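PDB 3HUL: homoserine kinase from Listeria monocytogenes, which probably catalyses the ATP-dependent phosphorylation of L-homoserine to O-phospho-L-homoserine on the pathway to threonine, as a GHMP-family kinase. Local coordinates for residues T11-G15 against P16-S20; L179-K182 against E183-A187; N201-T204 against L205-E208; P225-A228 against Q229-V233. All coordinates share one frame; numbering follows the deposited sequence.

Contact 1 of 4, residues T11-G15 against P16-S20; sequences TANLG and PGFDS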
# COMPACT_ATOMS: atom_id res chain seq x y z
N THR A 11 -9.87 15.96 -12.47
CA THR A 11 -10.46 16.83 -11.46
C THR A 11 -9.41 17.08 -10.41
O THR A 11 -8.85 16.13 -9.85
CB THR A 11 -11.74 16.23 -10.82
OG1 THR A 11 -12.23 17.13 -9.83
CG2 THR A 11 -11.49 14.87 -10.15
N ALA A 12 -9.14 18.35 -10.16
CA ALA A 12 -8.05 18.74 -9.30
C ALA A 12 -8.60 19.34 -8.01
O ALA A 12 -9.81 19.51 -7.88
CB ALA A 12 -7.15 19.73 -10.03
N ASN A 13 -7.71 19.64 -7.07
CA ASN A 13 -8.09 20.33 -5.85
C ASN A 13 -9.05 19.42 -5.07
O ASN A 13 -10.05 19.88 -4.52
CB ASN A 13 -8.72 21.71 -6.19
CG ASN A 13 -9.00 22.57 -4.95
OD1 ASN A 13 -9.92 23.41 -4.95
ND2 ASN A 13 -8.22 22.37 -3.90
N LEU A 14 -8.73 18.13 -5.07
CA LEU A 14 -9.49 17.11 -4.36
C LEU A 14 -9.46 17.39 -2.86
O LEU A 14 -8.39 17.31 -2.24
CB LEU A 14 -8.93 15.71 -4.61
CG LEU A 14 -9.51 14.71 -5.63
CD1 LEU A 14 -9.05 13.30 -5.23
CD2 LEU A 14 -11.04 14.75 -5.71
N GLY A 15 -10.61 17.72 -2.30
CA GLY A 15 -10.70 18.16 -0.92
C GLY A 15 -9.81 19.35 -0.61
O GLY A 15 -9.68 20.26 -1.44
N PRO A 16 -9.15 19.34 0.56
CA PRO A 16 -8.21 20.39 0.83
C PRO A 16 -6.85 20.10 0.20
O PRO A 16 -5.89 20.78 0.53
CB PRO A 16 -8.13 20.40 2.37
CG PRO A 16 -9.11 19.36 2.84
CD PRO A 16 -9.21 18.41 1.70
N GLY A 17 -6.78 19.15 -0.74
CA GLY A 17 -5.55 18.95 -1.53
C GLY A 17 -5.31 20.02 -2.59
O GLY A 17 -5.02 19.73 -3.75
N PHE A 18 -5.41 21.29 -2.16
CA PHE A 18 -5.28 22.44 -3.04
C PHE A 18 -3.95 22.48 -3.77
O PHE A 18 -2.88 22.38 -3.15
CB PHE A 18 -5.53 23.74 -2.27
CG PHE A 18 -5.75 24.93 -3.17
CD1 PHE A 18 -7.00 25.16 -3.76
CD2 PHE A 18 -4.70 25.80 -3.46
CE1 PHE A 18 -7.21 26.26 -4.62
CE2 PHE A 18 -4.89 26.89 -4.32
CZ PHE A 18 -6.15 27.13 -4.89
N ASP A 19 -4.01 22.60 -5.10
CA ASP A 19 -2.80 22.55 -5.94
C ASP A 19 -1.94 21.28 -5.69
O ASP A 19 -0.70 21.29 -5.88
CB ASP A 19 -1.95 23.83 -5.79
CG ASP A 19 -2.51 25.03 -6.55
OD1 ASP A 19 -3.56 24.91 -7.25
OD2 ASP A 19 -1.88 26.11 -6.47
N SER A 20 -2.59 20.20 -5.27
CA SER A 20 -1.86 19.02 -4.87
C SER A 20 -2.45 17.70 -5.39
O SER A 20 -1.74 16.92 -6.05
CB SER A 20 -1.70 18.98 -3.36
OG SER A 20 -1.02 17.80 -2.98

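Contact 2 of 4, residues L179-K182 against E183-A187; sequences LPFK and EAVQA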
# COMPACT_ATOMS: atom_id res chain seq x y z
N LEU A 179 -3.34 33.54 5.39
CA LEU A 179 -4.16 32.72 6.26
C LEU A 179 -3.57 32.66 7.66
O LEU A 179 -2.35 32.60 7.81
CB LEU A 179 -4.24 31.28 5.75
CG LEU A 179 -4.90 30.95 4.41
CD1 LEU A 179 -4.39 29.59 3.94
CD2 LEU A 179 -6.43 30.98 4.53
N PRO A 180 -4.44 32.67 8.70
CA PRO A 180 -3.90 32.40 10.03
C PRO A 180 -3.15 31.08 10.03
O PRO A 180 -3.64 30.06 9.52
CB PRO A 180 -5.15 32.33 10.93
CG PRO A 180 -6.32 32.42 10.05
CD PRO A 180 -5.86 33.02 8.75
N PHE A 181 -1.94 31.11 10.57
CA PHE A 181 -1.12 29.93 10.72
C PHE A 181 -1.94 28.68 11.09
O PHE A 181 -1.88 27.66 10.40
CB PHE A 181 -0.02 30.18 11.76
CG PHE A 181 1.01 29.09 11.84
CD1 PHE A 181 0.95 28.13 12.84
CD2 PHE A 181 2.04 29.02 10.90
CE1 PHE A 181 1.91 27.11 12.90
CE2 PHE A 181 3.00 28.01 10.96
CZ PHE A 181 2.93 27.05 11.95
N LYS A 182 -2.71 28.78 12.17
CA LYS A 182 -3.44 27.65 12.71
C LYS A 182 -4.41 27.06 11.69
O LYS A 182 -4.62 25.85 11.63
CB LYS A 182 -4.19 28.06 13.99
CG LYS A 182 -4.95 26.93 14.65
CD LYS A 182 -5.46 27.31 16.04
CE LYS A 182 -5.50 26.08 16.96
NZ LYS A 182 -6.24 24.92 16.36
N GLU A 183 -5.00 27.94 10.88
CA GLU A 183 -5.97 27.53 9.87
C GLU A 183 -5.27 26.72 8.79
O GLU A 183 -5.79 25.71 8.35
CB GLU A 183 -6.61 28.77 9.25
CG GLU A 183 -7.93 28.51 8.51
CD GLU A 183 -8.76 29.80 8.35
OE1 GLU A 183 -9.08 30.44 9.38
OE2 GLU A 183 -9.08 30.17 7.20
N ALA A 184 -4.09 27.17 8.38
CA ALA A 184 -3.30 26.48 7.38
C ALA A 184 -2.87 25.08 7.85
O ALA A 184 -2.96 24.12 7.09
CB ALA A 184 -2.08 27.31 6.99
N VAL A 185 -2.41 24.99 9.11
CA VAL A 185 -1.98 23.73 9.73
C VAL A 185 -3.13 22.73 9.73
O VAL A 185 -2.95 21.57 9.35
CB VAL A 185 -1.43 23.95 11.16
CG1 VAL A 185 -1.16 22.62 11.87
CG2 VAL A 185 -0.13 24.77 11.11
N GLN A 186 -4.31 23.20 10.11
CA GLN A 186 -5.51 22.41 10.15
C GLN A 186 -5.96 21.93 8.75
O GLN A 186 -6.34 20.76 8.59
CB GLN A 186 -6.61 23.19 10.86
CG GLN A 186 -7.99 22.58 10.73
CD GLN A 186 -9.01 23.16 11.72
OE1 GLN A 186 -8.85 23.05 12.95
NE2 GLN A 186 -10.09 23.74 11.19
N ALA A 187 -5.91 22.81 7.76
CA ALA A 187 -6.31 22.43 6.41
C ALA A 187 -5.36 21.37 5.85
O ALA A 187 -5.76 20.48 5.12
CB ALA A 187 -6.33 23.63 5.49

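Contact 3 of 4, residues N201-T204 against L205-E208; sequences NDMT and LAGE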
# COMPACT_ATOMS: atom_id res chain seq x y z
N ASN A 201 -8.65 2.18 2.09
CA ASN A 201 -9.95 1.96 1.40
C ASN A 201 -11.14 2.52 2.21
O ASN A 201 -12.27 2.05 2.05
CB ASN A 201 -10.16 0.48 1.10
CG ASN A 201 -11.07 0.21 -0.14
OD1 ASN A 201 -11.91 -0.71 -0.14
ND2 ASN A 201 -10.90 1.00 -1.16
N ASP A 202 -10.89 3.50 3.09
CA ASP A 202 -11.97 4.09 3.92
C ASP A 202 -12.53 5.33 3.23
O ASP A 202 -12.22 6.46 3.61
CB ASP A 202 -11.47 4.45 5.33
CG ASP A 202 -12.62 4.83 6.30
OD1 ASP A 202 -13.76 5.12 5.88
OD2 ASP A 202 -12.36 4.83 7.52
N MET A 203 -13.31 5.09 2.18
CA MET A 203 -13.81 6.16 1.30
C MET A 203 -14.91 7.01 1.97
O MET A 203 -15.12 8.19 1.64
CB MET A 203 -14.28 5.57 -0.04
CG MET A 203 -13.12 5.05 -0.92
SD MET A 203 -11.91 6.34 -1.38
CE MET A 203 -12.84 7.55 -2.25
N THR A 204 -15.58 6.41 2.93
CA THR A 204 -16.47 7.15 3.81
C THR A 204 -15.74 8.24 4.57
O THR A 204 -16.12 9.41 4.52
CB THR A 204 -17.17 6.19 4.76
OG1 THR A 204 -18.23 5.58 4.02
CG2 THR A 204 -17.76 6.87 5.96
N LEU A 205 -14.68 7.88 5.28
CA LEU A 205 -13.89 8.91 5.96
C LEU A 205 -13.27 9.87 4.94
O LEU A 205 -13.37 11.07 5.11
CB LEU A 205 -12.82 8.29 6.87
CG LEU A 205 -11.73 9.18 7.52
CD1 LEU A 205 -12.34 10.33 8.38
CD2 LEU A 205 -10.84 8.27 8.39
N ALA A 206 -12.68 9.34 3.87
CA ALA A 206 -12.09 10.20 2.84
C ALA A 206 -13.10 11.23 2.33
O ALA A 206 -12.76 12.40 2.12
CB ALA A 206 -11.59 9.39 1.69
N GLY A 207 -14.32 10.76 2.08
CA GLY A 207 -15.35 11.60 1.46
C GLY A 207 -15.73 12.74 2.37
O GLY A 207 -15.96 13.86 1.93
N GLU A 208 -15.78 12.42 3.66
CA GLU A 208 -15.98 13.39 4.73
C GLU A 208 -14.90 14.49 4.76
O GLU A 208 -15.21 15.68 4.94
CB GLU A 208 -16.01 12.63 6.05
CG GLU A 208 -16.50 13.42 7.26
CD GLU A 208 -16.94 12.50 8.40
OE1 GLU A 208 -16.81 11.24 8.26
OE2 GLU A 208 -17.42 13.02 9.44

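Contact 4 of 4, residues P225-A228 against Q229-V233; sequences PHLA and QIRDV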
# COMPACT_ATOMS: atom_id res chain seq x y z
N PRO A 225 -25.76 26.41 -4.83
CA PRO A 225 -26.96 26.34 -3.96
C PRO A 225 -27.69 24.97 -3.93
O PRO A 225 -28.55 24.76 -3.07
CB PRO A 225 -27.88 27.44 -4.53
CG PRO A 225 -27.40 27.70 -5.88
CD PRO A 225 -25.92 27.45 -5.88
N HIS A 226 -27.32 24.06 -4.83
CA HIS A 226 -27.92 22.73 -4.89
C HIS A 226 -27.01 21.66 -4.30
O HIS A 226 -27.31 20.47 -4.38
CB HIS A 226 -28.24 22.35 -6.34
CG HIS A 226 -29.27 23.24 -6.96
ND1 HIS A 226 -30.63 23.03 -6.81
CD2 HIS A 226 -29.15 24.34 -7.74
CE1 HIS A 226 -31.29 23.96 -7.46
NE2 HIS A 226 -30.42 24.77 -8.04
N LEU A 227 -25.89 22.10 -3.73
CA LEU A 227 -24.86 21.19 -3.23
C LEU A 227 -25.35 20.37 -2.04
O LEU A 227 -25.22 19.15 -2.04
CB LEU A 227 -23.57 21.94 -2.91
CG LEU A 227 -22.32 21.10 -2.65
CD1 LEU A 227 -22.07 20.13 -3.79
CD2 LEU A 227 -21.13 22.03 -2.46
N ALA A 228 -25.91 21.06 -1.05
CA ALA A 228 -26.49 20.41 0.13
C ALA A 228 -27.53 19.36 -0.26
O ALA A 228 -27.56 18.27 0.32
CB ALA A 228 -27.11 21.44 1.08
N GLN A 229 -28.35 19.70 -1.26
CA GLN A 229 -29.42 18.84 -1.75
C GLN A 229 -28.85 17.61 -2.47
O GLN A 229 -29.32 16.50 -2.28
CB GLN A 229 -30.33 19.65 -2.69
CG GLN A 229 -31.29 18.85 -3.57
CD GLN A 229 -31.82 19.68 -4.75
OE1 GLN A 229 -31.11 20.52 -5.30
NE2 GLN A 229 -33.06 19.43 -5.15
N ILE A 230 -27.84 17.84 -3.31
CA ILE A 230 -27.14 16.78 -4.01
C ILE A 230 -26.48 15.83 -2.99
O ILE A 230 -26.66 14.62 -3.07
CB ILE A 230 -26.11 17.34 -5.02
CG1 ILE A 230 -26.84 17.96 -6.21
CG2 ILE A 230 -25.09 16.24 -5.47
CD1 ILE A 230 -25.94 18.72 -7.18
N ARG A 231 -25.77 16.39 -2.01
CA ARG A 231 -25.22 15.64 -0.87
C ARG A 231 -26.24 14.78 -0.15
O ARG A 231 -26.04 13.57 0.01
CB ARG A 231 -24.59 16.58 0.16
CG ARG A 231 -23.13 16.75 -0.03
CD ARG A 231 -22.50 17.83 0.85
NE ARG A 231 -21.25 18.22 0.20
CZ ARG A 231 -20.62 19.39 0.34
NH1 ARG A 231 -21.13 20.34 1.10
NH2 ARG A 231 -19.49 19.60 -0.32
N ASP A 232 -27.34 15.40 0.29
CA ASP A 232 -28.40 14.70 1.02
C ASP A 232 -28.85 13.47 0.29
O ASP A 232 -28.88 12.38 0.85
CB ASP A 232 -29.62 15.61 1.24
CG ASP A 232 -29.39 16.65 2.31
OD1 ASP A 232 -28.41 16.53 3.08
OD2 ASP A 232 -30.20 17.61 2.38
N VAL A 233 -29.17 13.65 -0.99
CA VAL A 233 -29.65 12.58 -1.85
C VAL A 233 -28.62 11.48 -2.12
O VAL A 233 -28.92 10.29 -1.99
CB VAL A 233 -30.14 13.17 -3.19
CG1 VAL A 233 -30.39 12.06 -4.22
CG2 VAL A 233 -31.37 14.07 -2.93

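Contact 1 of 4, residues T11-G15 against P16-S20
N13 reaches across the turn to the edge of the F18 ring, and the two flat groups stand almost perpendicular, with amide and ring planes 88° apart. The amide nitrogen leads: N13 ND2 lies near the plane of the ring, 3.0 Å from F18 CD1, while N13 OD1 stands back from the same edge, 3.6 Å from F18 CD1. This is an edge approach, so the amide does not sit over the ring. Both side chains have CG anti to the backbone N (chi1 -173° for N13 and -166° for F18), which sets each CG beside its own carbonyl carbon and brings the two side chains together. One face of the ring has D19 OD1 3.8 Å above it, offset toward the rim, and the ring also meets F181 of the second subunit.

Between the two residues the backbone doubles back. G17 N donates to L14 O at 2.9 Å, arriving from above the carbonyl plane, and closes a type II' turn. G15 takes the first corner with positive phi and P16 the second. G17 then centres an inverse gamma turn, and S20 N returns to G17 O at 2.9 Å. The loop joins the antiparallel strands 3-12 and 21-25, and its ANLGPGFDS sequence matches the first conserved motif of GHMP kinases, which in relatives lies beside the active site.

Contact 2 of 4, residues L179-K182 against E183-A187
P180 O is gripped by two backbone N-H groups, E183 N at 2.9 Å in a weak, bent bond and A184 N at 3.1 Å in a much straighter one. P180 is the N-cap of helix 181-198, at the point where strand 178-180 passes into the helix. From there the regular i to i+4 pattern takes over, V185 N bonding to F181 O and Q186 N to K182 O.

F181 and V185, one turn apart, form a CH-pi contact. V185 CG2 sits over a face of the F181 ring, 4.0 Å from the centroid and 27° off the normal, leaning toward CE1. With CG1 of V185 anti to its backbone N (chi1 172°), CG2 falls on the side of the preceding turn and meets the ring. V185 also packs on F18 of the second subunit, and L179 and P180 pair antiparallel with a strand of that chain, so this helix start belongs to the subunit interface.

The side chains of E183 and P180 lie side by side, pointing the same way. The E183 carboxylate ends against hydrocarbon: E183 OE1 lies 3.5 Å from P180 CG, and E183 OE2 lies 3.8 Å from L179 CD2.

Contact 3 of 4, residues N201-T204 against L205-E208
D202 caps the first turn of helix 203-210, holding the backbone of L205 with its carboxylate. It is the N-cap residue, and it follows directly on N201, whose positive phi closes the preceding helix in a Schellman motif, so the end of one helix and the cap of the next are adjacent residues. From CB, the side chain of D202 places CG anti to the backbone N (chi1 -170°), bringing the carboxylate round over the start of the new helix. There CG comes within 3.5 Å of L205 CB. D202 OD1 accepts from L205 N at 3.0 Å, a nearly straight bond of 167°, although the N-H arrives from well above the carboxylate plane, 55° out of it. The other oxygen, D202 OD2, rests against the leucine side chain, 3.6 Å from L205 CB and 3.9 Å from L205 CD2. One oxygen therefore takes up an N-H of the helix start while its partner meets hydrocarbon.

The main chain of D202 is used as well, since A206 N bonds to D202 O at 2.9 Å. Next come G207 N to M203 O and E208 N to T204 O. L205 packs on A197 and A206 on I198, both of helix 181-198, and L205 also packs on V148 of the second subunit. On the buried side, where M203 also touches I198, its sulfur packs on the alanine methyl, M203 SD to A206 CB 4.3 Å.

Contact 4 of 4, residues P225-A228 against Q229-V233
H226 ND1 donates to Q229 OE1 at 3.0 Å, and the bond keeps to both planes. The oxygen lies 4° out of the imidazole plane, and the donor sits in the plane of the amide carbonyl. Ring and amide are only 23° apart. H226 is the N-cap of helix 227-235, so this link ties the cap to the third residue of the first turn by side chains alone. The H226 carbonyl is satisfied separately, H226 O accepting from I230 N at 2.9 Å, with I230 CG1 pressed against the same oxygen at 3.1 Å. L227 O takes R231 N at 2.8 Å, and A228 O takes D232 N at 2.9 Å.

The R231 guanidinium finds its polar partners beyond the turn: NE makes a salt bridge with E211, and NH2 bonds to A242 O. One of its faces is laid on leucine, with L227 CG 3.8 Å above the plane and over its centre. L227 and I230 go on to touch V251 and V253 of strand 251-255, setting the helix against the four-stranded antiparallel sheet, the helix-on-sheet packing of the ferredoxin-like C-terminal part of GHMP kinases.

In the fold
Contact 1 lies nearest the predicted ATP site, with the side chain of N13 about 9 Å from that of G85; the other three are away from it. Contacts 1 and 2 have centres 16 Å apart yet touch within the chain, P16 CB to A187 O at 3.6 Å, and they meet again between subunits, where the F18 ring meets that of F181 of the second subunit. Helix 181-198, begun at contact 2, is followed in the chain by the helix of contact 3, which touches that subunit too. Contacts 3 and 4 start successive helices, their centres 18 Å and nearest atoms about 7 Å apart; contact 4 touches no other chain of the assembly.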